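Local coordinates for protein sulfide-quinone reductase (PDB 3HYW) that oxidises hydrogen sulfide with a quinone as electron acceptor, using bound FAD and building up polysulfur at its active-site cysteines, at residues D99-I103 with I328-I332; G264-A268 with N283-I289. All coordinates share one frame; numbering follows the deposited sequence.

Interaction 1 (D99-I103 with I328-I332)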
loop_
_atom_site.group_PDB
_atom_site.type_symbol
_atom_site.label_atom_id
_atom_site.label_comp_id
_atom_site.label_asym_id
_atom_site.label_seq_id
_atom_site.Cartn_x
_atom_site.Cartn_y
_atom_site.Cartn_z
ATOM N N ASP A 99 -25.766 42.994 -21.954
ATOM C CA ASP A 99 -24.829 42.940 -23.068
ATOM C C ASP A 99 -24.009 41.656 -22.951
ATOM O O ASP A 99 -23.700 41.004 -23.953
ATOM C CB ASP A 99 -23.925 44.175 -23.053
ATOM C CG ASP A 99 -24.701 45.463 -23.283
ATOM O OD1 ASP A 99 -25.526 45.488 -24.213
ATOM O OD2 ASP A 99 -24.495 46.439 -22.535
ATOM N N TYR A 100 -23.666 41.304 -21.715
ATOM C CA TYR A 100 -22.998 40.035 -21.411
ATOM C C TYR A 100 -23.661 39.400 -20.202
ATOM O O TYR A 100 -24.125 40.107 -19.309
ATOM C CB TYR A 100 -21.506 40.250 -21.137
ATOM C CG TYR A 100 -20.769 40.950 -22.252
ATOM C CD1 TYR A 100 -20.068 40.228 -23.217
ATOM C CD2 TYR A 100 -20.772 42.342 -22.343
ATOM C CE1 TYR A 100 -19.404 40.881 -24.253
ATOM C CE2 TYR A 100 -20.120 42.999 -23.370
ATOM C CZ TYR A 100 -19.435 42.269 -24.317
ATOM O OH TYR A 100 -18.781 42.936 -25.327
ATOM N N LEU A 101 -23.702 38.069 -20.179
ATOM C CA LEU A 101 -24.304 37.323 -19.078
ATOM C C LEU A 101 -23.322 36.310 -18.498
ATOM O O LEU A 101 -22.708 35.544 -19.238
ATOM C CB LEU A 101 -25.570 36.590 -19.547
ATOM C CG LEU A 101 -26.250 35.656 -18.538
ATOM C CD1 LEU A 101 -26.986 36.465 -17.483
ATOM C CD2 LEU A 101 -27.193 34.678 -19.208
ATOM N N VAL A 102 -23.190 36.315 -17.175
ATOM C CA VAL A 102 -22.394 35.307 -16.468
ATOM C C VAL A 102 -23.315 34.431 -15.613
ATOM O O VAL A 102 -23.979 34.917 -14.692
ATOM C CB VAL A 102 -21.308 35.945 -15.561
ATOM C CG1 VAL A 102 -20.498 34.869 -14.853
ATOM C CG2 VAL A 102 -20.399 36.853 -16.364
ATOM N N ILE A 103 -23.344 33.141 -15.924
ATOM C CA ILE A 103 -24.140 32.187 -15.158
ATOM C C ILE A 103 -23.260 31.511 -14.116
ATOM O O ILE A 103 -22.289 30.825 -14.458
ATOM C CB ILE A 103 -24.837 31.140 -16.066
ATOM C CG1 ILE A 103 -25.620 31.851 -17.180
ATOM C CG2 ILE A 103 -25.750 30.224 -15.219
ATOM C CD1 ILE A 103 -26.114 30.949 -18.290
ATOM N N ILE A 328 -14.608 39.029 -21.303
ATOM C CA ILE A 328 -15.679 40.027 -21.453
ATOM C C ILE A 328 -15.125 41.425 -21.734
ATOM O O ILE A 328 -15.577 42.121 -22.657
ATOM C CB ILE A 328 -16.606 40.051 -20.203
ATOM C CG1 ILE A 328 -17.473 38.788 -20.166
ATOM C CG2 ILE A 328 -17.501 41.300 -20.207
ATOM C CD1 ILE A 328 -18.233 38.574 -18.855
ATOM N N VAL A 329 -14.147 41.825 -20.929
ATOM C CA VAL A 329 -13.495 43.120 -21.052
ATOM C C VAL A 329 -12.824 43.269 -22.427
ATOM O O VAL A 329 -12.982 44.298 -23.090
ATOM C CB VAL A 329 -12.502 43.333 -19.872
ATOM C CG1 VAL A 329 -11.479 44.407 -20.179
ATOM C CG2 VAL A 329 -13.275 43.664 -18.602
ATOM N N ASN A 330 -12.112 42.229 -22.859
ATOM C CA ASN A 330 -11.448 42.231 -24.159
ATOM C C ASN A 330 -12.411 42.257 -25.342
ATOM O O ASN A 330 -12.094 42.826 -26.388
ATOM C CB ASN A 330 -10.488 41.052 -24.283
ATOM C CG ASN A 330 -9.210 41.266 -23.510
ATOM O OD1 ASN A 330 -9.029 42.300 -22.862
ATOM N ND2 ASN A 330 -8.311 40.290 -23.569
ATOM N N ASP A 331 -13.583 41.645 -25.182
ATOM C CA ASP A 331 -14.607 41.743 -26.217
ATOM C C ASP A 331 -15.095 43.185 -26.349
ATOM O O ASP A 331 -15.161 43.720 -27.462
ATOM C CB ASP A 331 -15.781 40.801 -25.955
ATOM C CG ASP A 331 -16.736 40.742 -27.129
ATOM O OD1 ASP A 331 -16.389 40.102 -28.146
ATOM O OD2 ASP A 331 -17.823 41.353 -27.047
ATOM N N ILE A 332 -15.409 43.809 -25.209
ATOM C CA ILE A 332 -15.838 45.214 -25.157
ATOM C C ILE A 332 -14.822 46.143 -25.831
ATOM O O ILE A 332 -15.195 47.052 -26.581
ATOM C CB ILE A 332 -16.081 45.684 -23.689
ATOM C CG1 ILE A 332 -17.273 44.944 -23.077
ATOM C CG2 ILE A 332 -16.280 47.227 -23.615
ATOM C CD1 ILE A 332 -17.468 45.175 -21.587
#
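Tyr100, Ile328 and Asp331 form a mostly apolar strand-on-helix contact, closed at its outer end by one hydrogen bond, where the last turn of helix 314-332 lies over strand 100-103 of the parallel sheet. The two axes run nearly antiparallel, at 172°, and come within 10.9 Å of each other. The Tyr100 ring bridges this gap: with CG set opposite the carbonyl carbon (chi1 -56°), the side chain reaches out toward the helix. Over one ring face, displaced toward its rim, sits the CG2 methyl of Ile328, a CH-pi contact with CG2 4.0 Å from the ring centroid. The longer branch of Ile328 ends in CD1, 3.7 Å from Val102 CG2. Ile332 approaches the ring obliquely near the hydroxyl end, CG1 standing 3.5 Å from Tyr100 CE2. There Tyr100 OH donates to Asp331 OD2 over 2.5 Å, using the anti lone pair of that oxygen; the carboxylate reaches the ring at its edge, the two planes 80° apart. One bond thus fixes the outer end of the ring, while the two isoleucines pack against it. Leu21 of helix 12-24 and Phe290 of the neighbouring strand also pack on Ile328, and the side chain of Val102 is about 9 Å from the bound FAD. Helices laid along a parallel sheet in this way are characteristic of the Rossmann-type FAD-binding domain of the pyridine nucleotide-disulphide oxidoreductase family.

Interaction 2 (G264-A268 with N283-I289)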
loop_
_atom_site.group_PDB
_atom_site.type_symbol
_atom_site.label_atom_id
_atom_site.label_comp_id
_atom_site.label_asym_id
_atom_site.label_seq_id
_atom_site.Cartn_x
_atom_site.Cartn_y
_atom_site.Cartn_z
ATOM N N GLY A 264 -32.474 26.925 -23.497
ATOM C CA GLY A 264 -32.511 25.973 -24.607
ATOM C C GLY A 264 -31.269 25.108 -24.683
ATOM O O GLY A 264 -30.312 25.313 -23.923
ATOM N N ASP A 265 -31.274 24.165 -25.625
ATOM C CA ASP A 265 -30.258 23.104 -25.677
ATOM C C ASP A 265 -28.889 23.511 -26.240
ATOM O O ASP A 265 -27.972 22.695 -26.265
ATOM C CB ASP A 265 -30.803 21.841 -26.380
ATOM C CG ASP A 265 -31.225 22.087 -27.823
ATOM O OD1 ASP A 265 -30.741 23.045 -28.464
ATOM O OD2 ASP A 265 -32.046 21.294 -28.334
ATOM N N LYS A 266 -28.763 24.758 -26.699
ATOM C CA LYS A 266 -27.457 25.329 -27.066
ATOM C C LYS A 266 -26.734 25.890 -25.839
ATOM O O LYS A 266 -25.520 26.110 -25.873
ATOM C CB LYS A 266 -27.597 26.431 -28.129
ATOM C CG LYS A 266 -28.362 26.036 -29.402
ATOM C CD LYS A 266 -27.683 24.902 -30.169
ATOM C CE LYS A 266 -28.469 24.545 -31.424
ATOM N NZ LYS A 266 -29.808 23.944 -31.123
ATOM N N VAL A 267 -27.485 26.119 -24.763
ATOM C CA VAL A 267 -26.930 26.667 -23.519
ATOM C C VAL A 267 -26.949 25.629 -22.393
ATOM O O VAL A 267 -25.973 25.491 -21.652
ATOM C CB VAL A 267 -27.682 27.952 -23.078
ATOM C CG1 VAL A 267 -27.137 28.487 -21.744
ATOM C CG2 VAL A 267 -27.600 29.031 -24.162
ATOM N N ALA A 268 -28.062 24.909 -22.269
ATOM C CA ALA A 268 -28.203 23.862 -21.251
ATOM C C ALA A 268 -27.804 22.500 -21.805
ATOM O O ALA A 268 -28.408 22.021 -22.764
ATOM C CB ALA A 268 -29.640 23.819 -20.726
ATOM N N ASN A 283 -20.080 30.253 -23.838
ATOM C CA ASN A 283 -20.991 29.403 -24.600
ATOM C C ASN A 283 -20.625 29.460 -26.085
ATOM O O ASN A 283 -20.395 30.545 -26.611
ATOM C CB ASN A 283 -22.440 29.842 -24.402
ATOM C CG ASN A 283 -23.422 28.885 -25.038
ATOM O OD1 ASN A 283 -23.562 27.734 -24.610
ATOM N ND2 ASN A 283 -24.100 29.347 -26.069
ATOM N N PRO A 284 -20.538 28.290 -26.753
ATOM C CA PRO A 284 -20.185 28.223 -28.172
ATOM C C PRO A 284 -21.155 28.925 -29.122
ATOM O O PRO A 284 -20.733 29.397 -30.180
ATOM C CB PRO A 284 -20.178 26.715 -28.458
ATOM C CG PRO A 284 -19.922 26.089 -27.129
ATOM C CD PRO A 284 -20.701 26.943 -26.178
ATOM N N THR A 285 -22.438 28.976 -28.762
ATOM C CA THR A 285 -23.475 29.513 -29.654
ATOM C C THR A 285 -23.733 30.996 -29.381
ATOM O O THR A 285 -23.753 31.813 -30.304
ATOM C CB THR A 285 -24.799 28.709 -29.542
ATOM O OG1 THR A 285 -24.547 27.326 -29.807
ATOM C CG2 THR A 285 -25.841 29.217 -30.532
ATOM N N TYR A 286 -23.942 31.331 -28.113
ATOM C CA TYR A 286 -24.153 32.713 -27.700
ATOM C C TYR A 286 -22.876 33.215 -27.039
ATOM O O TYR A 286 -22.596 32.918 -25.877
ATOM C CB TYR A 286 -25.369 32.831 -26.772
ATOM C CG TYR A 286 -26.669 32.361 -27.402
ATOM C CD1 TYR A 286 -27.165 31.081 -27.153
ATOM C CD2 TYR A 286 -27.402 33.200 -28.252
ATOM C CE1 TYR A 286 -28.363 30.639 -27.734
ATOM C CE2 TYR A 286 -28.593 32.771 -28.833
ATOM C CZ TYR A 286 -29.066 31.488 -28.570
ATOM O OH TYR A 286 -30.246 31.067 -29.142
ATOM N N LYS A 287 -22.101 33.969 -27.810
ATOM C CA LYS A 287 -20.740 34.347 -27.432
ATOM C C LYS A 287 -20.678 35.353 -26.277
ATOM O O LYS A 287 -19.614 35.567 -25.695
ATOM C CB LYS A 287 -19.978 34.866 -28.659
ATOM C CG LYS A 287 -19.770 33.792 -29.732
ATOM C CD LYS A 287 -18.625 34.151 -30.682
ATOM C CE LYS A 287 -18.187 32.943 -31.510
ATOM N NZ LYS A 287 -17.830 31.757 -30.663
ATOM N N ASN A 288 -21.828 35.943 -25.942
ATOM C CA ASN A 288 -21.927 36.876 -24.818
ATOM C C ASN A 288 -22.425 36.214 -23.525
ATOM O O ASN A 288 -22.688 36.898 -22.531
ATOM C CB ASN A 288 -22.781 38.100 -25.193
ATOM C CG ASN A 288 -24.249 37.760 -25.428
ATOM O OD1 ASN A 288 -24.585 36.663 -25.856
ATOM N ND2 ASN A 288 -25.127 38.720 -25.157
ATOM N N ILE A 289 -22.545 34.887 -23.548
ATOM C CA ILE A 289 -22.887 34.108 -22.352
ATOM C C ILE A 289 -21.670 33.313 -21.886
ATOM O O ILE A 289 -21.020 32.629 -22.676
ATOM C CB ILE A 289 -24.094 33.152 -22.579
ATOM C CG1 ILE A 289 -25.365 33.949 -22.920
ATOM C CG2 ILE A 289 -24.326 32.270 -21.346
ATOM C CD1 ILE A 289 -26.587 33.091 -23.229
HETATM O O HOH W 1 -23.736 26.021 -27.805
#
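Val267 CG2 meets the Tyr286 ring obliquely, 3.7 Å from CD1, and the two side chains cross at about a right angle. The same methyl, set opposite the carbonyl carbon of Val267 and beside its backbone N, also faces Ile289 CD1 at 4.3 Å. Next to this apolar patch Lys266 CB rests 3.6 Å from Thr285 OG1. A water ties the two residues together, donating a hydrogen bond to Lys266 O at 2.6 Å and hydrogen bonding with Thr285 OG1 at 2.5 Å. The Asn283 side chain fills the space between the Lys266 carbonyl and the backbone of Thr285 and Tyr286. An alanine here removes that amide, which would probably open a gap beside Val267 and leave the Lys266 carbonyl with the water but no amide next to it. Both segments belong to the long connection between helix 258-261 and strand 289-291, an outermost strand of the Rossmann-type FAD domain. Residues 283-289 enter that strand through a type I beta turn, Ile289 N bonding to Tyr286 O. A second backbone bond, Asn283 N to Ile289 O at 2.8 Å, draws the segment's two ends together. Thr285 CG2 lies over one face of the Tyr286 ring, whose hydroxyl is hydrogen-bonded to Asp84. On the other segment, Gly264 leaves the helix with positive phi, and its carbonyl accepts from both Val267 N and Ala268 N. The Lys266 chain bends at chi2 and again at chi4 (-62° and -67°), which carries NZ back to a salt bridge with Asp265 OD1, 3.0 Å long, on the exposed side.

Interaction 1 uses strand 100-103, and interaction 2 lies in the connection that leads into its neighbour, strand 289-291; their centres are 13 Å apart. Residues 99-103 and 283-289 join directly: Leu101 N probably hydrogen bonds to Asn288 O at 2.8 Å, and Asp99 O probably accepts from Asn288 ND2, while Ile103 CD1 packs on Ile289 CG2. Interaction 1 is the more deeply buried, a sheet face against a helix, with branched aliphatic chains round an aromatic ring and a single carboxylate acceptor at its exposed end. Interaction 2 joins two irregular pieces of one connection and is only partly buried; one water and the Lys266 carbonyl do more of its work. They bury nearly equal areas, 249 and 247 Å².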